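Local coordinates for protein TRAP dicarboxylate transporter, DctP subunit (Ochrobactrum anthropi, PDB 4P47) that probably serves as the periplasmic solute-binding subunit of a TRAP transporter, capturing a small organic ligand for uptake into the cell, at residues Ile97-Asp109 / Phe128-Leu141. Residues are numbered along the deposited sequence; the frame is centred on the assembly and turned at random. Where two conformers were deposited one is given.
Sequences ILSSTVKAFEAVD and FGTNLMKRLPDTGL
Leu132 and Phe105 lie at the middle of this contact, their side chains running past each other in opposite directions. CB of Leu132 sits over one face of the Phe105 ring, 4.0 Å from its centroid and 25° off the ring normal, a CH-pi contact displaced toward the rim. In the conformer given, CD1 of Leu98 lies over the opposite face. From the ring Leu132 forks: CD2 reaches CB of Ala104 at 3.6 Å, while CD1 rests against CG1 of Val108 at 3.9 Å. Leu136 crosses Phe105 at about a right angle, its CD2 3.9 Å from CE1 of the ring. Replacing Phe105 by an alanine is likely to leave CB of Leu132 without its ring face and CD2 of Leu136 without its aromatic neighbour.

Val102 extends the apolar seam. Its CG1, swung opposite the backbone N (chi1 169°), meets CB of Arg135 at 3.6 Å, and CG2 turns to the methyl of Thr139. The arginine chain, extended from CG to NE, passes Ala104, whose CB lies over one face of the guanidinium. At the other end, CB of Ala107 approaches the Phe128 ring at its edge, close to the ring plane. CG2 of Thr101 touches OG1 as well as carbons of Thr139; that hydroxyl already donates to Leu136 O (2.8 Å), in the carbonyl plane on a lone pair.

The contact packs the loop after strand 90-94 against helix 127-133 and the turns leading into strand 141-156; Tyr146 and Ile241 add to the same core. Its chemistry is almost wholly apolar, buried round Leu132, Phe105 and Leu136 and more open to solvent toward Val102, Arg135 and Thr139; the hydrogen bonds of both segments are made within each or to other parts of the chain, not between them.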
ATOM      1  N   ILE A  97       8.412  -0.975  -0.233  1.00  7.68           N
ATOM      2  CA  ILE A  97       9.526  -1.326  -1.109  1.00  7.77           C
ATOM      3  C   ILE A  97      10.792  -0.532  -0.732  1.00  9.27           C
ATOM      4  O   ILE A  97      11.909  -0.986  -0.966  1.00 10.76           O
ATOM      5  CB  ILE A  97       9.133  -1.138  -2.581  1.00  7.92           C
ATOM      6  CG1 ILE A  97       7.977  -2.076  -2.933  1.00  8.60           C
ATOM      7  CG2 ILE A  97      10.346  -1.384  -3.519  1.00 10.62           C
ATOM      8  CD1 ILE A  97       7.354  -1.769  -4.304  1.00  9.29           C
ATOM      9  N   LEU A  98      10.607   0.652  -0.157  0.56  7.50           N
ATOM     10  CA  LEU A  98      11.738   1.491   0.225  0.56  9.24           C
ATOM     11  C   LEU A  98      12.612   0.918   1.324  0.56  7.64           C
ATOM     12  O   LEU A  98      13.723   1.402   1.521  0.56 12.34           O
ATOM     13  CB  LEU A  98      11.259   2.871   0.662  0.56  7.39           C
ATOM     14  CG  LEU A  98      10.960   3.786  -0.515  0.56  8.59           C
ATOM     15  CD1 LEU A  98      10.024   4.903  -0.131  0.56  9.13           C
ATOM     16  CD2 LEU A  98      12.250   4.359  -1.089  0.56  7.10           C
ATOM     17  N   SER A  99      12.138  -0.088   2.053  0.56 10.18           N
ATOM     18  CA  SER A  99      12.833  -0.505   3.273  0.56 11.98           C
ATOM     19  C   SER A  99      14.302  -0.897   3.055  0.56 15.47           C
ATOM     20  O   SER A  99      15.120  -0.728   3.960  0.56 13.72           O
ATOM     21  CB  SER A  99      12.079  -1.628   3.987  0.56  9.60           C
ATOM     22  OG  SER A  99      12.045  -2.813   3.213  0.56 16.23           O
ATOM     23  N   SER A 100      14.647  -1.419   1.878  1.00 12.12           N
ATOM     24  CA  SER A 100      16.055  -1.766   1.617  1.00 14.02           C
ATOM     25  C   SER A 100      16.886  -0.529   1.235  1.00 16.70           C
ATOM     26  O   SER A 100      18.115  -0.615   1.053  1.00 21.84           O
ATOM     27  CB  SER A 100      16.160  -2.859   0.557  1.00 15.70           C
ATOM     28  OG  SER A 100      15.676  -2.424  -0.683  1.00 22.20           O
ATOM     29  N   THR A 101      16.213   0.613   1.114  1.00 12.83           N
ATOM     30  CA  THR A 101      16.851   1.906   0.900  1.00 16.09           C
ATOM     31  C   THR A 101      16.913   2.716   2.207  1.00 12.48           C
ATOM     32  O   THR A 101      17.948   3.307   2.552  1.00 12.93           O
ATOM     33  CB  THR A 101      16.082   2.695  -0.184  1.00 14.20           C
ATOM     34  OG1 THR A 101      16.140   1.982  -1.427  1.00 16.92           O
ATOM     35  CG2 THR A 101      16.691   4.064  -0.375  1.00 15.86           C
ATOM     36  N   VAL A 102      15.802   2.735   2.934  1.00 12.35           N
ATOM     37  CA  VAL A 102      15.684   3.407   4.214  1.00 12.38           C
ATOM     38  C   VAL A 102      14.883   2.463   5.100  1.00 11.20           C
ATOM     39  O   VAL A 102      13.684   2.291   4.904  1.00 10.28           O
ATOM     40  CB  VAL A 102      14.957   4.764   4.073  1.00 11.60           C
ATOM     41  CG1 VAL A 102      14.596   5.341   5.438  1.00 11.65           C
ATOM     42  CG2 VAL A 102      15.805   5.732   3.268  1.00 16.66           C
ATOM     43  N   LYS A 103      15.541   1.828   6.060  1.00 12.32           N
ATOM     44  CA  LYS A 103      14.907   0.762   6.832  1.00 11.30           C
ATOM     45  C   LYS A 103      13.647   1.174   7.587  1.00 12.00           C
ATOM     46  O   LYS A 103      12.753   0.339   7.810  1.00 11.08           O
ATOM     47  CB  LYS A 103      15.915   0.178   7.827  1.00 17.85           C
ATOM     48  CG  LYS A 103      16.561  -1.078   7.328  1.00 33.98           C
ATOM     49  CD  LYS A 103      15.559  -2.227   7.281  1.00 33.01           C
ATOM     50  CE  LYS A 103      16.003  -3.279   6.291  1.00 40.44           C
ATOM     51  NZ  LYS A 103      17.473  -3.528   6.356  1.00 44.77           N
ATOM     52  N   ALA A 104      13.568   2.439   7.981  1.00  9.55           N
ATOM     53  CA  ALA A 104      12.410   2.918   8.711  1.00 10.06           C
ATOM     54  C   ALA A 104      11.117   2.679   7.921  1.00  7.86           C
ATOM     55  O   ALA A 104      10.069   2.535   8.546  1.00  9.91           O
ATOM     56  CB  ALA A 104      12.576   4.390   9.073  1.00 11.92           C
ATOM     57  N   PHE A 105      11.191   2.669   6.591  1.00  8.30           N
ATOM     58  CA  PHE A 105       9.992   2.444   5.791  1.00  6.70           C
ATOM     59  C   PHE A 105       9.379   1.057   6.010  1.00  8.18           C
ATOM     60  O   PHE A 105       8.219   0.852   5.654  1.00  7.68           O
ATOM     61  CB  PHE A 105      10.259   2.696   4.314  1.00  8.08           C
ATOM     62  CG  PHE A 105      10.116   4.134   3.921  1.00  7.78           C
ATOM     63  CD1 PHE A 105      11.189   5.012   4.028  1.00  9.11           C
ATOM     64  CD2 PHE A 105       8.917   4.618   3.464  1.00 10.18           C
ATOM     65  CE1 PHE A 105      11.055   6.345   3.673  1.00  8.67           C
ATOM     66  CE2 PHE A 105       8.789   5.962   3.109  1.00  9.13           C
ATOM     67  CZ  PHE A 105       9.869   6.818   3.217  1.00  9.53           C
ATOM     68  N   GLU A 106      10.097   0.112   6.603  1.00  7.78           N
ATOM     69  CA  GLU A 106       9.487  -1.168   6.960  1.00  7.00           C
ATOM     70  C   GLU A 106       8.327  -0.988   7.912  1.00  8.67           C
ATOM     71  O   GLU A 106       7.438  -1.847   7.981  1.00  8.55           O
ATOM     72  CB  GLU A 106      10.550  -2.085   7.551  1.00  9.52           C
ATOM     73  CG  GLU A 106      10.105  -3.477   7.905  1.00 10.30           C
ATOM     74  CD  GLU A 106      11.271  -4.340   8.319  1.00 13.43           C
ATOM     75  OE1 GLU A 106      11.846  -4.078   9.405  1.00 14.30           O
ATOM     76  OE2 GLU A 106      11.616  -5.259   7.565  1.00 19.12           O
ATOM     77  N   ALA A 107       8.285   0.148   8.602  1.00  7.60           N
ATOM     78  CA  ALA A 107       7.175   0.412   9.506  1.00  8.51           C
ATOM     79  C   ALA A 107       5.817   0.356   8.779  1.00  8.79           C
ATOM     80  O   ALA A 107       4.811  -0.020   9.376  1.00  8.37           O
ATOM     81  CB  ALA A 107       7.341   1.769  10.228  1.00  8.57           C
ATOM     82  N   VAL A 108       5.761   0.741   7.504  1.00  7.11           N
ATOM     83  CA  VAL A 108       4.460   0.771   6.824  1.00  7.02           C
ATOM     84  C   VAL A 108       3.930  -0.621   6.520  1.00  6.78           C
ATOM     85  O   VAL A 108       2.756  -0.776   6.215  1.00  7.42           O
ATOM     86  CB  VAL A 108       4.454   1.611   5.524  1.00  7.06           C
ATOM     87  CG1 VAL A 108       4.966   3.028   5.780  1.00  8.92           C
ATOM     88  CG2 VAL A 108       5.215   0.950   4.388  1.00  7.65           C
ATOM     89  N   ASP A 109       4.782  -1.630   6.610  1.00  6.52           N
ATOM     90  CA  ASP A 109       4.368  -3.018   6.440  1.00  7.09           C
ATOM     91  C   ASP A 109       3.942  -3.705   7.751  1.00  6.29           C
ATOM     92  O   ASP A 109       3.530  -4.858   7.730  1.00  6.92           O
ATOM     93  CB  ASP A 109       5.502  -3.828   5.814  1.00  8.07           C
ATOM     94  CG  ASP A 109       5.694  -3.549   4.328  1.00  7.68           C
ATOM     95  OD1 ASP A 109       4.744  -3.102   3.651  1.00 10.26           O
ATOM     96  OD2 ASP A 109       6.785  -3.851   3.820  1.00 12.70           O
ATOM     97  N   PHE A 128       4.095  10.807  11.201  1.00  9.13           N
ATOM     98  CA  PHE A 128       4.662   9.508  10.875  1.00  9.49           C
ATOM     99  C   PHE A 128       5.133   9.464   9.415  1.00  8.93           C
ATOM    100  O   PHE A 128       6.287   9.146   9.109  1.00  9.56           O
ATOM    101  CB  PHE A 128       3.649   8.401  11.128  1.00  8.58           C
ATOM    102  CG  PHE A 128       4.077   7.064  10.585  1.00  8.57           C
ATOM    103  CD1 PHE A 128       5.139   6.371  11.152  1.00  9.57           C
ATOM    104  CD2 PHE A 128       3.421   6.496   9.511  1.00  9.10           C
ATOM    105  CE1 PHE A 128       5.534   5.147  10.648  1.00  9.18           C
ATOM    106  CE2 PHE A 128       3.796   5.270   9.013  1.00  8.41           C
ATOM    107  CZ  PHE A 128       4.857   4.596   9.573  1.00 10.81           C
ATOM    108  N   GLY A 129       4.232   9.786   8.495  1.00  8.91           N
ATOM    109  CA  GLY A 129       4.586   9.742   7.085  1.00  8.69           C
ATOM    110  C   GLY A 129       5.603  10.798   6.701  1.00  8.49           C
ATOM    111  O   GLY A 129       6.475  10.581   5.853  1.00  8.42           O
ATOM    112  N   THR A 130       5.468  11.977   7.302  1.00  8.44           N
ATOM    113  CA  THR A 130       6.337  13.094   6.999  1.00  8.95           C
ATOM    114  C   THR A 130       7.773  12.829   7.429  1.00 11.27           C
ATOM    115  O   THR A 130       8.721  13.083   6.690  1.00 10.92           O
ATOM    116  CB  THR A 130       5.784  14.363   7.643  1.00 10.36           C
ATOM    117  OG1 THR A 130       4.471  14.612   7.112  1.00 11.47           O
ATOM    118  CG2 THR A 130       6.689  15.570   7.367  1.00 13.65           C
ATOM    119  N   ASN A 131       7.938  12.257   8.610  1.00  9.76           N
ATOM    120  CA  ASN A 131       9.265  11.958   9.107  1.00  9.93           C
ATOM    121  C   ASN A 131       9.941  10.827   8.340  1.00 10.53           C
ATOM    122  O   ASN A 131      11.157  10.808   8.210  1.00 12.35           O
ATOM    123  CB  ASN A 131       9.229  11.687  10.621  1.00  9.81           C
ATOM    124  CG  ASN A 131       8.999  12.944  11.420  1.00 13.93           C
ATOM    125  OD1 ASN A 131       9.272  14.035  10.947  1.00 15.74           O
ATOM    126  ND2 ASN A 131       8.484  12.796  12.632  1.00 18.88           N
ATOM    127  N   LEU A 132       9.160   9.907   7.792  1.00  9.43           N
ATOM    128  CA  LEU A 132       9.743   8.922   6.908  1.00  8.88           C
ATOM    129  C   LEU A 132      10.310   9.614   5.670  1.00 10.68           C
ATOM    130  O   LEU A 132      11.434   9.331   5.258  1.00 10.34           O
ATOM    131  CB  LEU A 132       8.714   7.869   6.486  1.00  9.30           C
ATOM    132  CG  LEU A 132       8.352   6.811   7.535  1.00  9.49           C
ATOM    133  CD1 LEU A 132       7.264   5.916   7.010  1.00 10.28           C
ATOM    134  CD2 LEU A 132       9.578   5.999   7.913  1.00 10.22           C
ATOM    135  N   MET A 133       9.535  10.507   5.064  1.00  8.48           N
ATOM    136  CA  MET A 133       9.981  11.177   3.834  1.00  8.96           C
ATOM    137  C   MET A 133      11.241  11.995   4.018  1.00 10.95           C
ATOM    138  O   MET A 133      12.030  12.145   3.100  1.00 10.41           O
ATOM    139  CB  MET A 133       8.863  12.056   3.267  1.00 11.13           C
ATOM    140  CG  MET A 133       7.730  11.245   2.709  1.00 11.66           C
ATOM    141  SD  MET A 133       6.610  12.180   1.678  1.00 21.87           S
ATOM    142  CE  MET A 133       6.105  13.460   2.810  1.00 32.56           C
ATOM    143  N   LYS A 134      11.447  12.530   5.211  1.00  9.57           N
ATOM    144  CA  LYS A 134      12.657  13.287   5.488  1.00 11.71           C
ATOM    145  C   LYS A 134      13.943  12.481   5.342  1.00 10.58           C
ATOM    146  O   LYS A 134      15.019  13.034   5.170  1.00 13.30           O
ATOM    147  CB  LYS A 134      12.569  13.924   6.878  1.00 14.56           C
ATOM    148  CG  LYS A 134      11.535  15.040   6.912  1.00 22.99           C
ATOM    149  CD  LYS A 134      11.880  16.152   7.892  1.00 36.04           C
ATOM    150  CE  LYS A 134      11.264  15.917   9.251  1.00 33.58           C
ATOM    151  NZ  LYS A 134      11.409  17.130  10.120  1.00 27.32           N
ATOM    152  N   ARG A 135      13.821  11.159   5.383  1.00 10.05           N
ATOM    153  CA  ARG A 135      14.955  10.265   5.255  1.00 10.73           C
ATOM    154  C   ARG A 135      15.355  10.009   3.796  1.00 10.46           C
ATOM    155  O   ARG A 135      16.384   9.378   3.523  1.00 13.13           O
ATOM    156  CB  ARG A 135      14.629   8.928   5.952  1.00 11.16           C
ATOM    157  CG  ARG A 135      14.295   9.093   7.441  1.00 13.62           C
ATOM    158  CD  ARG A 135      13.700   7.826   8.101  1.00 14.93           C
ATOM    159  NE  ARG A 135      13.370   8.080   9.508  1.00 14.90           N
ATOM    160  CZ  ARG A 135      14.225   7.923  10.515  1.00 21.65           C
ATOM    161  NH1 ARG A 135      15.457   7.490  10.282  1.00 18.11           N
ATOM    162  NH2 ARG A 135      13.852   8.203  11.758  1.00 20.55           N
ATOM    163  N   LEU A 136      14.560  10.495   2.844  1.00  9.28           N
ATOM    164  CA  LEU A 136      14.773  10.147   1.443  1.00 11.15           C
ATOM    165  C   LEU A 136      15.880  10.933   0.731  1.00  9.20           C
ATOM    166  O   LEU A 136      16.575  10.349  -0.092  1.00  9.44           O
ATOM    167  CB  LEU A 136      13.448  10.210   0.658  1.00  8.52           C
ATOM    168  CG  LEU A 136      12.476   9.087   1.035  1.00  8.27           C
ATOM    169  CD1 LEU A 136      11.118   9.366   0.388  1.00  9.72           C
ATOM    170  CD2 LEU A 136      12.983   7.719   0.627  1.00 11.46           C
ATOM    171  N   PRO A 137      16.004  12.252   0.985  1.00 10.41           N
ATOM    172  CA  PRO A 137      16.953  13.039   0.179  1.00 11.18           C
ATOM    173  C   PRO A 137      18.386  12.501   0.186  1.00 10.59           C
ATOM    174  O   PRO A 137      19.032  12.487  -0.861  1.00 12.87           O
ATOM    175  CB  PRO A 137      16.838  14.435   0.783  1.00 13.25           C
ATOM    176  CG  PRO A 137      15.410  14.498   1.226  1.00 10.65           C
ATOM    177  CD  PRO A 137      15.126  13.134   1.782  1.00  9.88           C
ATOM    178  N   ASP A 138      18.854  11.995   1.321  1.00 10.84           N
ATOM    179  CA  ASP A 138      20.219  11.462   1.382  1.00 13.58           C
ATOM    180  C   ASP A 138      20.418  10.252   0.476  1.00 17.59           C
ATOM    181  O   ASP A 138      21.547   9.903   0.147  1.00 18.22           O
ATOM    182  CB  ASP A 138      20.612  11.115   2.819  1.00 16.89           C
ATOM    183  CG  ASP A 138      20.856  12.345   3.669  1.00 22.18           C
ATOM    184  OD1 ASP A 138      20.989  13.447   3.098  1.00 21.62           O
ATOM    185  OD2 ASP A 138      20.911  12.191   4.905  1.00 23.59           O
ATOM    186  N   THR A 139      19.325   9.613   0.070  1.00 11.64           N
ATOM    187  CA  THR A 139      19.393   8.457  -0.820  1.00 13.91           C
ATOM    188  C   THR A 139      19.118   8.816  -2.282  1.00 12.24           C
ATOM    189  O   THR A 139      19.021   7.904  -3.115  1.00 15.20           O
ATOM    190  CB  THR A 139      18.415   7.338  -0.392  1.00 11.24           C
ATOM    191  OG1 THR A 139      17.063   7.713  -0.706  1.00 13.63           O
ATOM    192  CG2 THR A 139      18.519   7.040   1.094  1.00 14.51           C
ATOM    193  N   GLY A 140      18.966  10.098  -2.594  1.00 10.68           N
ATOM    194  CA  GLY A 140      18.723  10.535  -3.954  1.00 11.73           C
ATOM    195  C   GLY A 140      17.262  10.576  -4.376  1.00 10.53           C
ATOM    196  O   GLY A 140      16.980  10.656  -5.576  1.00 10.99           O
ATOM    197  N   LEU A 141      16.354  10.587  -3.408  1.00 10.45           N
ATOM    198  CA  LEU A 141      14.900  10.548  -3.642  1.00  9.07           C
ATOM    199  C   LEU A 141      14.215  11.675  -2.883  1.00  9.69           C
ATOM    200  O   LEU A 141      14.630  12.016  -1.784  1.00 10.53           O
ATOM    201  CB  LEU A 141      14.351   9.208  -3.164  1.00  9.72           C
ATOM    202  CG  LEU A 141      14.889   7.989  -3.921  1.00  9.77           C
ATOM    203  CD1 LEU A 141      14.575   6.720  -3.170  1.00 11.14           C
ATOM    204  CD2 LEU A 141      14.308   7.928  -5.352  1.00 10.51           C
TER